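Long-range contacts in kallistatin (Homo sapiens, PDB 6F4V), which inhibits tissue kallikrein as a secreted serpin, forming a stable equimolar complex with the protease and being cleaved at its reactive site: residues 46-51 / 299-304; 167-172 / 329-334; 197-202 / 271-276; 217-222 / 229-234; 275-280 / 320-325. One frame throughout, in Å; residues are numbered along the deposited sequence. Where two conformers were deposited one is given.

Contact 1: residues 46-51 / 299-304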
# COMPACT_ATOMS: atom_id res chain seq x y z
N GLY A 46 -18.62 10.92 -2.90
CA GLY A 46 -18.88 12.28 -3.35
C GLY A 46 -19.00 12.51 -4.86
O GLY A 46 -19.28 13.63 -5.29
N ALA A 47 -18.76 11.47 -5.66
CA ALA A 47 -18.87 11.54 -7.09
C ALA A 47 -20.26 11.08 -7.48
O ALA A 47 -20.91 10.33 -6.75
CB ALA A 47 -17.82 10.66 -7.76
N CYS A 48 -20.72 11.54 -8.64
CA CYS A 48 -22.03 11.19 -9.15
C CYS A 48 -21.91 10.60 -10.55
O CYS A 48 -20.93 10.82 -11.28
CB CYS A 48 -22.95 12.41 -9.18
SG CYS A 48 -23.22 13.14 -7.55
N SER A 49 -22.93 9.80 -10.89
CA SER A 49 -23.18 9.42 -12.26
C SER A 49 -21.99 8.62 -12.81
O SER A 49 -21.46 7.74 -12.11
CB SER A 49 -23.51 10.72 -13.06
OG SER A 49 -23.72 10.48 -14.44
N HIS A 50 -21.57 8.93 -14.04
CA HIS A 50 -20.44 8.26 -14.68
C HIS A 50 -19.15 8.35 -13.85
O HIS A 50 -18.36 7.41 -13.85
CB HIS A 50 -20.15 8.86 -16.08
CG HIS A 50 -19.56 10.25 -16.05
ND1 HIS A 50 -20.31 11.40 -15.83
CD2 HIS A 50 -18.28 10.68 -16.23
CE1 HIS A 50 -19.52 12.46 -15.89
NE2 HIS A 50 -18.28 12.06 -16.12
N SER A 51 -18.92 9.48 -13.20
CA SER A 51 -17.65 9.65 -12.46
C SER A 51 -17.50 8.66 -11.31
O SER A 51 -16.40 8.21 -11.01
CB SER A 51 -17.50 11.08 -11.95
OG SER A 51 -17.38 12.01 -13.04
N TRP A 299 -14.19 17.05 -16.80
CA TRP A 299 -15.52 16.48 -16.86
C TRP A 299 -16.01 15.76 -15.60
O TRP A 299 -17.17 15.38 -15.54
CB TRP A 299 -15.61 15.53 -18.05
CG TRP A 299 -15.14 16.17 -19.29
CD1 TRP A 299 -13.98 15.95 -19.94
CD2 TRP A 299 -15.81 17.22 -20.01
NE1 TRP A 299 -13.90 16.76 -21.06
CE2 TRP A 299 -15.01 17.56 -21.11
CE3 TRP A 299 -17.02 17.90 -19.82
CZ2 TRP A 299 -15.37 18.55 -22.03
CZ3 TRP A 299 -17.38 18.91 -20.77
CH2 TRP A 299 -16.57 19.19 -21.83
N ALA A 300 -15.15 15.63 -14.61
CA ALA A 300 -15.45 14.92 -13.36
C ALA A 300 -16.67 15.54 -12.70
O ALA A 300 -16.77 16.76 -12.62
CB ALA A 300 -14.25 15.00 -12.43
N ASP A 301 -17.59 14.69 -12.26
CA ASP A 301 -18.77 15.12 -11.54
C ASP A 301 -18.61 14.74 -10.07
O ASP A 301 -18.86 13.61 -9.69
CB ASP A 301 -20.01 14.45 -12.14
CG ASP A 301 -21.31 14.92 -11.50
OD1 ASP A 301 -21.29 15.65 -10.46
OD2 ASP A 301 -22.37 14.54 -12.04
N LEU A 302 -18.19 15.71 -9.28
CA LEU A 302 -18.03 15.58 -7.87
C LEU A 302 -19.10 16.39 -7.15
O LEU A 302 -18.86 16.91 -6.08
CB LEU A 302 -16.64 16.10 -7.49
CG LEU A 302 -15.47 15.38 -8.19
CD1 LEU A 302 -14.15 16.08 -7.92
CD2 LEU A 302 -15.40 13.94 -7.75
N SER A 303 -20.31 16.42 -7.69
CA SER A 303 -21.36 17.28 -7.15
C SER A 303 -22.09 16.62 -5.96
O SER A 303 -23.09 17.15 -5.47
CB SER A 303 -22.34 17.67 -8.27
OG SER A 303 -23.05 16.53 -8.68
N GLY A 304 -21.61 15.46 -5.51
CA GLY A 304 -22.06 14.85 -4.26
C GLY A 304 -21.38 15.41 -3.03
O GLY A 304 -21.71 15.00 -1.91

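Contact 2: residues 167-172 / 329-334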
# COMPACT_ATOMS: atom_id res chain seq x y z
N ILE A 167 -2.36 4.14 6.86
CA ILE A 167 -2.23 2.81 7.37
C ILE A 167 -0.90 2.76 8.10
O ILE A 167 0.10 3.30 7.64
CB ILE A 167 -2.34 1.73 6.26
CG1 ILE A 167 -2.12 0.32 6.83
CG2 ILE A 167 -1.37 2.00 5.11
CD1 ILE A 167 -2.51 -0.81 5.88
N TYR A 168 -0.94 2.14 9.27
CA TYR A 168 0.22 1.89 10.09
C TYR A 168 0.22 0.42 10.46
O TYR A 168 -0.81 -0.10 10.91
CB TYR A 168 0.22 2.76 11.34
CG TYR A 168 1.49 2.51 12.13
CD1 TYR A 168 2.70 3.07 11.73
CD2 TYR A 168 1.50 1.64 13.22
CE1 TYR A 168 3.88 2.80 12.42
CE2 TYR A 168 2.68 1.37 13.92
CZ TYR A 168 3.86 1.96 13.53
OH TYR A 168 5.06 1.71 14.19
N PHE A 169 1.36 -0.24 10.26
CA PHE A 169 1.52 -1.66 10.42
C PHE A 169 2.82 -1.93 11.15
O PHE A 169 3.89 -1.56 10.68
CB PHE A 169 1.58 -2.31 9.03
CG PHE A 169 1.86 -3.79 9.04
CD1 PHE A 169 0.83 -4.68 9.19
CD2 PHE A 169 3.13 -4.28 8.83
CE1 PHE A 169 1.05 -6.05 9.17
CE2 PHE A 169 3.37 -5.66 8.79
CZ PHE A 169 2.32 -6.54 8.96
N LYS A 170 2.74 -2.62 12.28
CA LYS A 170 3.95 -3.02 12.99
C LYS A 170 3.70 -4.41 13.53
O LYS A 170 2.71 -4.64 14.26
CB LYS A 170 4.30 -2.02 14.12
CG LYS A 170 5.63 -2.36 14.81
CD LYS A 170 6.20 -1.22 15.67
CE LYS A 170 5.35 -0.79 16.82
NZ LYS A 170 5.95 0.43 17.49
N ALA A 171 4.57 -5.33 13.16
CA ALA A 171 4.32 -6.73 13.41
C ALA A 171 5.60 -7.47 13.68
O ALA A 171 6.58 -7.34 12.97
CB ALA A 171 3.64 -7.36 12.19
N LEU A 172 5.57 -8.30 14.70
CA LEU A 172 6.69 -9.16 15.04
C LEU A 172 6.76 -10.40 14.14
O LEU A 172 5.72 -11.00 13.81
CB LEU A 172 6.53 -9.66 16.48
CG LEU A 172 6.63 -8.62 17.59
CD1 LEU A 172 6.11 -9.26 18.88
CD2 LEU A 172 8.05 -8.12 17.76
N THR A 329 8.67 -6.22 11.16
CA THR A 329 8.49 -5.23 10.10
C THR A 329 7.62 -4.09 10.58
O THR A 329 6.62 -4.33 11.25
CB THR A 329 7.78 -5.90 8.88
OG1 THR A 329 8.62 -6.93 8.36
CG2 THR A 329 7.46 -4.91 7.77
N GLU A 330 7.99 -2.87 10.20
CA GLU A 330 7.16 -1.71 10.34
C GLU A 330 6.92 -1.13 8.95
O GLU A 330 7.86 -0.95 8.17
CB GLU A 330 7.80 -0.64 11.22
CG GLU A 330 6.92 0.58 11.48
CD GLU A 330 7.70 1.70 12.15
OE1 GLU A 330 8.83 1.95 11.72
OE2 GLU A 330 7.17 2.33 13.07
N ALA A 331 5.66 -0.90 8.64
CA ALA A 331 5.28 -0.31 7.33
C ALA A 331 4.18 0.72 7.54
O ALA A 331 3.28 0.53 8.35
CB ALA A 331 4.88 -1.40 6.34
N ALA A 332 4.29 1.86 6.85
CA ALA A 332 3.33 2.89 6.94
C ALA A 332 3.08 3.50 5.57
O ALA A 332 3.92 3.43 4.68
CB ALA A 332 3.76 3.95 7.94
N ALA A 333 1.90 4.08 5.42
CA ALA A 333 1.56 4.78 4.19
C ALA A 333 0.40 5.72 4.42
O ALA A 333 -0.37 5.60 5.37
CB ALA A 333 1.24 3.80 3.07
N ALA A 334 0.29 6.68 3.52
CA ALA A 334 -0.85 7.56 3.50
C ALA A 334 -1.13 8.07 2.11
O ALA A 334 -0.24 8.12 1.27
CB ALA A 334 -0.62 8.71 4.47

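Contact 3: residues 197-202 / 271-276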
# COMPACT_ATOMS: atom_id res chain seq x y z
N VAL A 197 25.30 -3.82 3.15
CA VAL A 197 24.08 -3.75 3.96
C VAL A 197 24.24 -4.63 5.18
O VAL A 197 24.87 -5.68 5.08
CB VAL A 197 22.82 -4.19 3.17
CG1 VAL A 197 22.74 -3.46 1.85
CG2 VAL A 197 22.80 -5.68 2.89
N PRO A 198 23.63 -4.24 6.31
CA PRO A 198 23.55 -5.19 7.42
C PRO A 198 22.68 -6.38 7.01
O PRO A 198 21.53 -6.19 6.61
CB PRO A 198 22.91 -4.40 8.56
CG PRO A 198 22.72 -3.02 8.09
CD PRO A 198 23.06 -2.92 6.64
N MET A 199 23.26 -7.56 7.03
CA MET A 199 22.60 -8.79 6.67
C MET A 199 22.27 -9.59 7.91
O MET A 199 23.16 -10.00 8.67
CB MET A 199 23.48 -9.60 5.71
CG MET A 199 22.76 -10.76 5.03
SD MET A 199 21.52 -10.23 3.81
CE MET A 199 22.56 -9.68 2.48
N MET A 200 20.98 -9.81 8.12
CA MET A 200 20.49 -10.64 9.21
C MET A 200 20.66 -12.07 8.81
O MET A 200 20.63 -12.39 7.61
CB MET A 200 19.00 -10.35 9.52
CG MET A 200 18.74 -8.88 9.64
SD MET A 200 17.10 -8.46 10.16
CE MET A 200 16.18 -8.98 8.68
N LEU A 201 20.82 -12.95 9.79
CA LEU A 201 21.01 -14.38 9.55
C LEU A 201 20.26 -15.22 10.58
O LEU A 201 20.37 -14.97 11.77
CB LEU A 201 22.50 -14.71 9.60
CG LEU A 201 22.88 -16.20 9.54
CD1 LEU A 201 22.40 -16.80 8.24
CD2 LEU A 201 24.38 -16.37 9.72
N GLN A 202 19.47 -16.18 10.11
CA GLN A 202 18.96 -17.25 10.94
C GLN A 202 19.12 -18.54 10.17
O GLN A 202 18.98 -18.55 8.97
CB GLN A 202 17.50 -17.05 11.41
CG GLN A 202 16.44 -16.92 10.35
CD GLN A 202 15.06 -16.80 10.93
OE1 GLN A 202 14.48 -17.79 11.37
NE2 GLN A 202 14.51 -15.59 10.94
N HIS A 271 19.49 -15.43 4.80
CA HIS A 271 20.20 -14.16 4.92
C HIS A 271 19.27 -13.12 4.36
O HIS A 271 18.92 -13.19 3.18
CB HIS A 271 21.49 -14.17 4.09
CG HIS A 271 22.40 -15.32 4.41
ND1 HIS A 271 23.61 -15.16 5.06
CD2 HIS A 271 22.29 -16.64 4.15
CE1 HIS A 271 24.19 -16.34 5.20
NE2 HIS A 271 23.42 -17.25 4.64
N LEU A 272 18.90 -12.14 5.18
CA LEU A 272 17.90 -11.15 4.79
C LEU A 272 18.38 -9.81 5.29
O LEU A 272 18.76 -9.72 6.45
CB LEU A 272 16.55 -11.51 5.38
CG LEU A 272 15.34 -10.60 5.04
CD1 LEU A 272 14.95 -10.73 3.58
CD2 LEU A 272 14.16 -10.95 5.95
N PRO A 273 18.39 -8.79 4.43
CA PRO A 273 18.93 -7.54 4.95
C PRO A 273 18.02 -6.88 5.95
O PRO A 273 16.79 -7.03 5.90
CB PRO A 273 19.09 -6.65 3.71
CG PRO A 273 18.80 -7.50 2.53
CD PRO A 273 18.05 -8.69 3.00
N LYS A 274 18.66 -6.17 6.86
CA LYS A 274 18.02 -5.18 7.70
C LYS A 274 18.07 -3.90 6.88
O LYS A 274 19.14 -3.50 6.43
CB LYS A 274 18.80 -4.99 9.00
CG LYS A 274 18.26 -3.89 9.90
CD LYS A 274 19.08 -3.80 11.18
CE LYS A 274 18.62 -2.63 12.04
NZ LYS A 274 19.44 -2.55 13.28
N PHE A 275 16.92 -3.25 6.67
CA PHE A 275 16.86 -2.14 5.72
C PHE A 275 15.59 -1.34 5.83
O PHE A 275 14.58 -1.79 6.42
CB PHE A 275 16.96 -2.67 4.25
CG PHE A 275 15.72 -3.37 3.78
CD1 PHE A 275 15.51 -4.69 4.10
CD2 PHE A 275 14.74 -2.69 3.06
CE1 PHE A 275 14.36 -5.36 3.71
CE2 PHE A 275 13.58 -3.36 2.66
CZ PHE A 275 13.37 -4.69 3.01
N SER A 276 15.66 -0.19 5.19
CA SER A 276 14.53 0.69 5.02
C SER A 276 14.48 1.19 3.60
O SER A 276 15.52 1.51 3.02
CB SER A 276 14.60 1.91 5.96
OG SER A 276 13.31 2.49 6.01

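Contact 4: residues 217-222 / 229-234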
# COMPACT_ATOMS: atom_id res chain seq x y z
N CYS A 217 12.82 -17.80 -10.05
CA CYS A 217 12.78 -17.16 -8.74
C CYS A 217 12.57 -18.18 -7.65
O CYS A 217 12.18 -19.32 -7.90
CB CYS A 217 11.66 -16.09 -8.67
SG CYS A 217 9.97 -16.72 -8.68
N SER A 218 12.91 -17.76 -6.43
CA SER A 218 12.48 -18.42 -5.21
C SER A 218 11.51 -17.52 -4.45
O SER A 218 11.50 -16.32 -4.62
CB SER A 218 13.69 -18.74 -4.34
OG SER A 218 14.60 -19.61 -5.00
N VAL A 219 10.69 -18.12 -3.61
CA VAL A 219 9.68 -17.41 -2.84
C VAL A 219 9.74 -17.90 -1.40
O VAL A 219 9.72 -19.11 -1.15
CB VAL A 219 8.27 -17.64 -3.43
CG1 VAL A 219 7.19 -16.90 -2.65
CG2 VAL A 219 8.23 -17.25 -4.91
N LEU A 220 9.84 -16.96 -0.47
CA LEU A 220 9.82 -17.20 0.97
C LEU A 220 8.57 -16.56 1.50
O LEU A 220 8.31 -15.39 1.17
CB LEU A 220 11.04 -16.52 1.61
CG LEU A 220 11.07 -16.43 3.15
CD1 LEU A 220 11.08 -17.81 3.79
CD2 LEU A 220 12.31 -15.67 3.58
N ARG A 221 7.80 -17.26 2.34
CA ARG A 221 6.73 -16.59 3.05
C ARG A 221 7.08 -16.63 4.53
O ARG A 221 7.35 -17.72 5.07
CB ARG A 221 5.40 -17.29 2.82
CG ARG A 221 4.16 -16.51 3.24
CD ARG A 221 2.94 -17.45 3.33
NE ARG A 221 2.92 -18.23 4.55
CZ ARG A 221 2.92 -19.57 4.72
NH1 ARG A 221 2.92 -20.43 3.74
NH2 ARG A 221 2.92 -20.05 5.97
N MET A 222 7.14 -15.45 5.16
CA MET A 222 7.39 -15.35 6.59
C MET A 222 6.12 -14.88 7.29
O MET A 222 5.45 -13.92 6.86
CB MET A 222 8.55 -14.41 6.90
CG MET A 222 9.88 -14.98 6.50
SD MET A 222 11.24 -13.86 6.87
CE MET A 222 11.31 -14.05 8.65
N THR A 229 1.14 -11.96 6.76
CA THR A 229 2.30 -12.65 6.24
C THR A 229 3.03 -11.72 5.29
O THR A 229 2.46 -10.72 4.84
CB THR A 229 1.90 -13.89 5.41
OG1 THR A 229 0.91 -13.51 4.42
CG2 THR A 229 1.32 -14.94 6.28
N VAL A 230 4.25 -12.06 4.96
CA VAL A 230 4.99 -11.37 3.90
C VAL A 230 5.59 -12.40 2.98
O VAL A 230 6.20 -13.38 3.43
CB VAL A 230 6.06 -10.38 4.47
CG1 VAL A 230 7.09 -11.07 5.35
CG2 VAL A 230 6.77 -9.61 3.36
N PHE A 231 5.48 -12.14 1.67
CA PHE A 231 6.21 -12.86 0.66
C PHE A 231 7.41 -12.03 0.23
O PHE A 231 7.26 -10.87 -0.20
CB PHE A 231 5.32 -13.14 -0.55
CG PHE A 231 4.11 -13.95 -0.24
CD1 PHE A 231 2.99 -13.37 0.32
CD2 PHE A 231 4.09 -15.31 -0.51
CE1 PHE A 231 1.87 -14.11 0.62
CE2 PHE A 231 2.95 -16.07 -0.24
CZ PHE A 231 1.86 -15.47 0.35
N PHE A 232 8.59 -12.65 0.32
CA PHE A 232 9.80 -12.14 -0.24
C PHE A 232 10.12 -13.01 -1.47
O PHE A 232 10.37 -14.21 -1.35
CB PHE A 232 10.96 -12.20 0.77
CG PHE A 232 10.82 -11.25 1.95
CD1 PHE A 232 10.88 -9.88 1.78
CD2 PHE A 232 10.65 -11.74 3.24
CE1 PHE A 232 10.80 -9.02 2.87
CE2 PHE A 232 10.56 -10.89 4.32
CZ PHE A 232 10.62 -9.53 4.14
N ILE A 233 10.08 -12.37 -2.64
CA ILE A 233 10.25 -13.03 -3.91
C ILE A 233 11.59 -12.62 -4.46
O ILE A 233 11.88 -11.43 -4.61
CB ILE A 233 9.12 -12.69 -4.88
CG1 ILE A 233 7.80 -13.14 -4.27
CG2 ILE A 233 9.35 -13.37 -6.22
CD1 ILE A 233 6.69 -12.13 -4.44
N LEU A 234 12.42 -13.62 -4.70
CA LEU A 234 13.82 -13.43 -5.06
C LEU A 234 14.07 -13.90 -6.49
O LEU A 234 14.29 -15.09 -6.70
CB LEU A 234 14.68 -14.22 -4.09
CG LEU A 234 16.19 -14.04 -4.23
CD1 LEU A 234 16.60 -12.59 -4.04
CD2 LEU A 234 16.91 -14.92 -3.24

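Contact 5: residues 275-280 / 320-325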
# COMPACT_ATOMS: atom_id res chain seq x y z
N PHE A 275 16.92 -3.25 6.67
CA PHE A 275 16.86 -2.14 5.72
C PHE A 275 15.59 -1.34 5.83
O PHE A 275 14.58 -1.79 6.42
CB PHE A 275 16.96 -2.67 4.25
CG PHE A 275 15.72 -3.37 3.78
CD1 PHE A 275 15.51 -4.69 4.10
CD2 PHE A 275 14.74 -2.69 3.06
CE1 PHE A 275 14.36 -5.36 3.71
CE2 PHE A 275 13.58 -3.36 2.66
CZ PHE A 275 13.37 -4.69 3.01
N SER A 276 15.66 -0.19 5.19
CA SER A 276 14.53 0.69 5.02
C SER A 276 14.48 1.19 3.60
O SER A 276 15.52 1.51 3.02
CB SER A 276 14.60 1.91 5.96
OG SER A 276 13.31 2.49 6.01
N ILE A 277 13.25 1.20 3.04
CA ILE A 277 12.98 1.86 1.76
C ILE A 277 11.68 2.66 1.87
O ILE A 277 10.86 2.48 2.81
CB ILE A 277 12.86 0.89 0.54
CG1 ILE A 277 11.73 -0.13 0.71
CG2 ILE A 277 14.18 0.20 0.26
CD1 ILE A 277 11.35 -0.84 -0.59
N SER A 278 11.48 3.53 0.89
CA SER A 278 10.27 4.31 0.85
C SER A 278 9.87 4.56 -0.58
O SER A 278 10.69 4.37 -1.50
CB SER A 278 10.49 5.60 1.62
OG SER A 278 11.47 6.37 1.00
N GLY A 279 8.62 4.99 -0.74
CA GLY A 279 8.08 5.41 -2.02
C GLY A 279 7.30 6.69 -1.90
O GLY A 279 6.72 6.96 -0.87
N SER A 280 7.25 7.45 -2.99
CA SER A 280 6.59 8.74 -3.00
C SER A 280 6.04 8.96 -4.39
O SER A 280 6.80 8.96 -5.34
CB SER A 280 7.55 9.88 -2.63
OG SER A 280 6.81 11.09 -2.57
N ALA A 320 4.90 6.09 1.31
CA ALA A 320 4.96 4.86 2.07
C ALA A 320 6.39 4.55 2.51
O ALA A 320 7.35 4.90 1.80
CB ALA A 320 4.40 3.71 1.28
N THR A 321 6.52 3.84 3.63
CA THR A 321 7.84 3.44 4.16
C THR A 321 7.82 2.02 4.67
O THR A 321 6.82 1.57 5.24
CB THR A 321 8.32 4.34 5.36
OG1 THR A 321 7.39 4.20 6.45
CG2 THR A 321 8.35 5.76 4.99
N LEU A 322 8.93 1.33 4.49
CA LEU A 322 9.15 -0.06 4.95
C LEU A 322 10.43 -0.10 5.78
O LEU A 322 11.46 0.40 5.32
CB LEU A 322 9.37 -0.98 3.74
CG LEU A 322 9.63 -2.48 4.02
CD1 LEU A 322 8.49 -3.08 4.82
CD2 LEU A 322 9.85 -3.25 2.73
N ASP A 323 10.34 -0.74 6.94
CA ASP A 323 11.47 -0.94 7.86
C ASP A 323 11.46 -2.39 8.32
O ASP A 323 10.54 -2.83 9.02
CB ASP A 323 11.34 0.02 9.07
CG ASP A 323 12.57 0.03 9.95
OD1 ASP A 323 13.36 -0.93 9.93
OD2 ASP A 323 12.75 0.99 10.72
N VAL A 324 12.50 -3.12 7.94
CA VAL A 324 12.67 -4.52 8.25
C VAL A 324 13.89 -4.67 9.16
O VAL A 324 14.99 -4.20 8.83
CB VAL A 324 12.83 -5.35 6.95
CG1 VAL A 324 13.33 -6.76 7.23
CG2 VAL A 324 11.48 -5.37 6.18
N ASP A 325 13.69 -5.33 10.29
CA ASP A 325 14.81 -5.64 11.18
C ASP A 325 14.63 -7.02 11.81
O ASP A 325 13.80 -7.83 11.37
CB ASP A 325 14.97 -4.53 12.23
CG ASP A 325 13.82 -4.48 13.22
OD1 ASP A 325 13.00 -5.43 13.34
OD2 ASP A 325 13.71 -3.45 13.89

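Contact 1: residues 46-51 / 299-304
With CG anti to its backbone N (chi1 -176°), Asp301 lays its carboxylate beside Cys48, OD2 coming within 3.6 Å of Cys48 CB. The Cys48 torsion holds SG anti to the carbonyl carbon and beside the backbone N, turning the sulfur toward the amide of Gly304. The motif centred here is an Asx turn: Asp301 OD1 accepts from Ser303 N, at 3.0 Å, and from Ser303 OG, which reaches its syn lone pair. The two bonds to OD1 fold the 299-304 loop back on itself, and the folded loop then docks by its backbone on residues 46-51, at the turn between two helices near one end of the serpin fold. Cys48 N donates to Asp301 O at 3.0 Å in a nearly straight bond (162°), whereas the Gly304 N to Gly46 O bond is weak. Ala47 CB meets Leu302 CD2 in the one apolar side-chain touch of the pair. His50 approaches from the other end, its ring edge toward Trp299 O, and Asp294 makes a weak hydrogen bond to its NE2. Ser51 OG bonds to Asp294 as well, and in addition it accepts from Asp301 N at 2.8 Å, with an N-H...O angle of 169°.

Contact 2: residues 167-172 / 329-334
Tyr168 OH donates to Glu330 OE2 at 2.5 Å, a very short hydrogen bond that runs diagonally between two antiparallel strands, from the 168/332 pair to the 170/330 pair. The oxygen arrives at the edge of the phenol, in its plane, while the carboxylate as a whole stands 80° to the ring. Both side chains leave with CG anti to the backbone N (chi1 -177° for Tyr168, -176° for Glu330), which carries them out on the same face until their tips meet. Lys170 NZ lies 5.0 Å from Glu330 OE2, not in contact but close enough that its charge may favour an ionised carboxylate, and Lys147 packs on the same glutamate. Nearer the backbone, Ala332 CB sits 4.0 Å from Tyr168 CD1. On the other face Ile167 CG2 touches Ala333 CB at 3.8 Å and Phe169 CD2 lies 4.2 Å from Ala331 CB, so small alanines lie against large residues. Six backbone bonds, two at each of the pairs 167/333, 169/331 and 171/329, fix this alignment. The arrangement is consistent with a cleaved serpin whose reactive-site loop has entered sheet A, with 329-334 in the inserted strand. That strand, 328-340, runs antiparallel between strands 159-172 and 312-324. Beyond 159-172 comes strand 89-100, and Tyr224 meets Phe169 edge-to-face while bonding to Thr329 OG1.

Contact 3: residues 197-202 / 271-276
Met200 and Leu272 bind each other through both backbone groups: Met200 N donates to Leu272 O at 2.8 Å, and Leu272 N returns a bond to Met200 O at 3.0 Å. The short strand segments run antiparallel, their directions at 143°. A third bond, Lys274 N to Pro198 O at 2.9 Å, closes the far end. Antiparallel pairing of this kind belongs to sheet C of the serpin fold, and His271 carries it further by pairing in parallel with a strand of the second protein chain. Around these bonds two methionines pack in different ways. Met200 sends its methyl to the Leu272 side, CE lying 3.9 Å from Leu272 CD2 and close to Pro273 O, a buried carbonyl oxygen that has no partner in the model. Met199 leaves by the opposite face, and a bend at chi2 (70°) brings SD to 3.5 Å from Pro273 N, over the Leu272-Pro273 peptide. Val197 CG2 flanks Pro273 CB. The His271 imidazole is tethered through NE2 to Glu269, while CG of Met199 approaches the ring edge. Side by side with the histidine, Leu201 lies over one ring face in a CH-pi contact, CD1 standing 3.7 Å from the centroid and 15° off the normal.

Contact 4: residues 217-222 / 229-234
Arg221 can be followed outward along Phe231, its partner across the hairpin. CB lies 4.1 Å from Phe231 CD2. With CG anti to the backbone N (chi1 -166°), the chain is laid alongside the phenyl group, and CG comes over one ring face as a CH-pi contact, 3.9 Å from the centroid. CD lies above and just past the CE2-CZ rim of the ring, 3.7 Å from CZ. A bend at chi3 then lifts the chain away. At the tip, NH2 forms a salt bridge with Asp223, NH1 a weak hydrogen bond with Leu259 O, and the guanidinium a cation-pi contact with Trp208. The aliphatic half is thus spent on the aromatic ring and the charged half on partners beyond it. Val219 CG1 meets the edge of Phe231 on this face. On the other, Met222 SD touches the Phe232 edge, 4.0 Å from CE2, a Met-aromatic contact. Six backbone bonds, two at each of the pairs 218/234, 220/232 and 222/230, lock the hairpin. In the serpin fold it belongs to sheet B. Strand 206-211 adjoins strand 217-223, a strand of the second protein chain pairs antiparallel with 229-233, helix 249-258 packs on Val219, Phe231 and Ile233, and strand 269-282 lies against Leu220, Met222 and Phe232.

Contact 5: residues 275-280 / 320-325
Phe275 to Gly279 run antiparallel to Ala320 to Val324, axes 4.7 Å apart and directions at 171°, with two backbone bonds at each of the pairs 275/324, 277/322 and 279/320. They are neighbouring strands of the large central sheet A of the serpin fold, and 269-282 is the one that carries the chain on from sheet C. Side chains alternate between two faces. On the apolar face the Phe275 ring is the main bridging group: its CG stands between the backbone N and the carbonyl carbon (chi1 72°), the crowded position, which swings the ring across to the other strand. CE1 then touches Val324 CB at 3.6 Å and CE2 touches Leu322 CD2 at 3.7 Å, while CZ sits between Val324 CG2 and Leu322 CD2. Ile277 runs side by side with Leu322, CG1 meeting CB at 3.9 Å, and Phe30 of strand 29-31 packs on Ile277, Leu322 and Ala320. Trp173 closes against Val324. The opposite face is polar, with Ser276 and Asp323 at one pair and Ser278 and Thr321 at the next. Ser278 CB approaches Thr321 CG2 at 4.0 Å, whereas its OG turns to a backbone hydrogen bond with the second protein chain. Leu322 O accepts from Ile277 N, which lies in the carbonyl plane at 3.0 Å, and, in one of the two conformers of Ser276 and so less certainly, from Ser276 OG, at 2.9 Å and 36° above that plane.

Overall arrangement
Contacts 2, 5 and 3 follow one another across the strands of sheets A and C. Contacts 2 and 5 have centres 10 Å apart and are joined by Glu330 O and Asp323 N at 2.8 Å, probably a hydrogen bond, so strand 328-340, probably the inserted reactive-site loop, is held on both sides. Contacts 5 and 3 share strand 269-282. Contact 4 packs on contact 3, Phe232 CE2 meeting Leu272 CD2 at 3.9 Å. It is also nearest the ligands, with the Thr229 side chain about 6 Å from the sodium ion held by Tyr224 and Gly226, and that of Cys217 about 8 Å from a sulfated sugar. Contact 1 is remote, its centre 48 Å from that of contact 3.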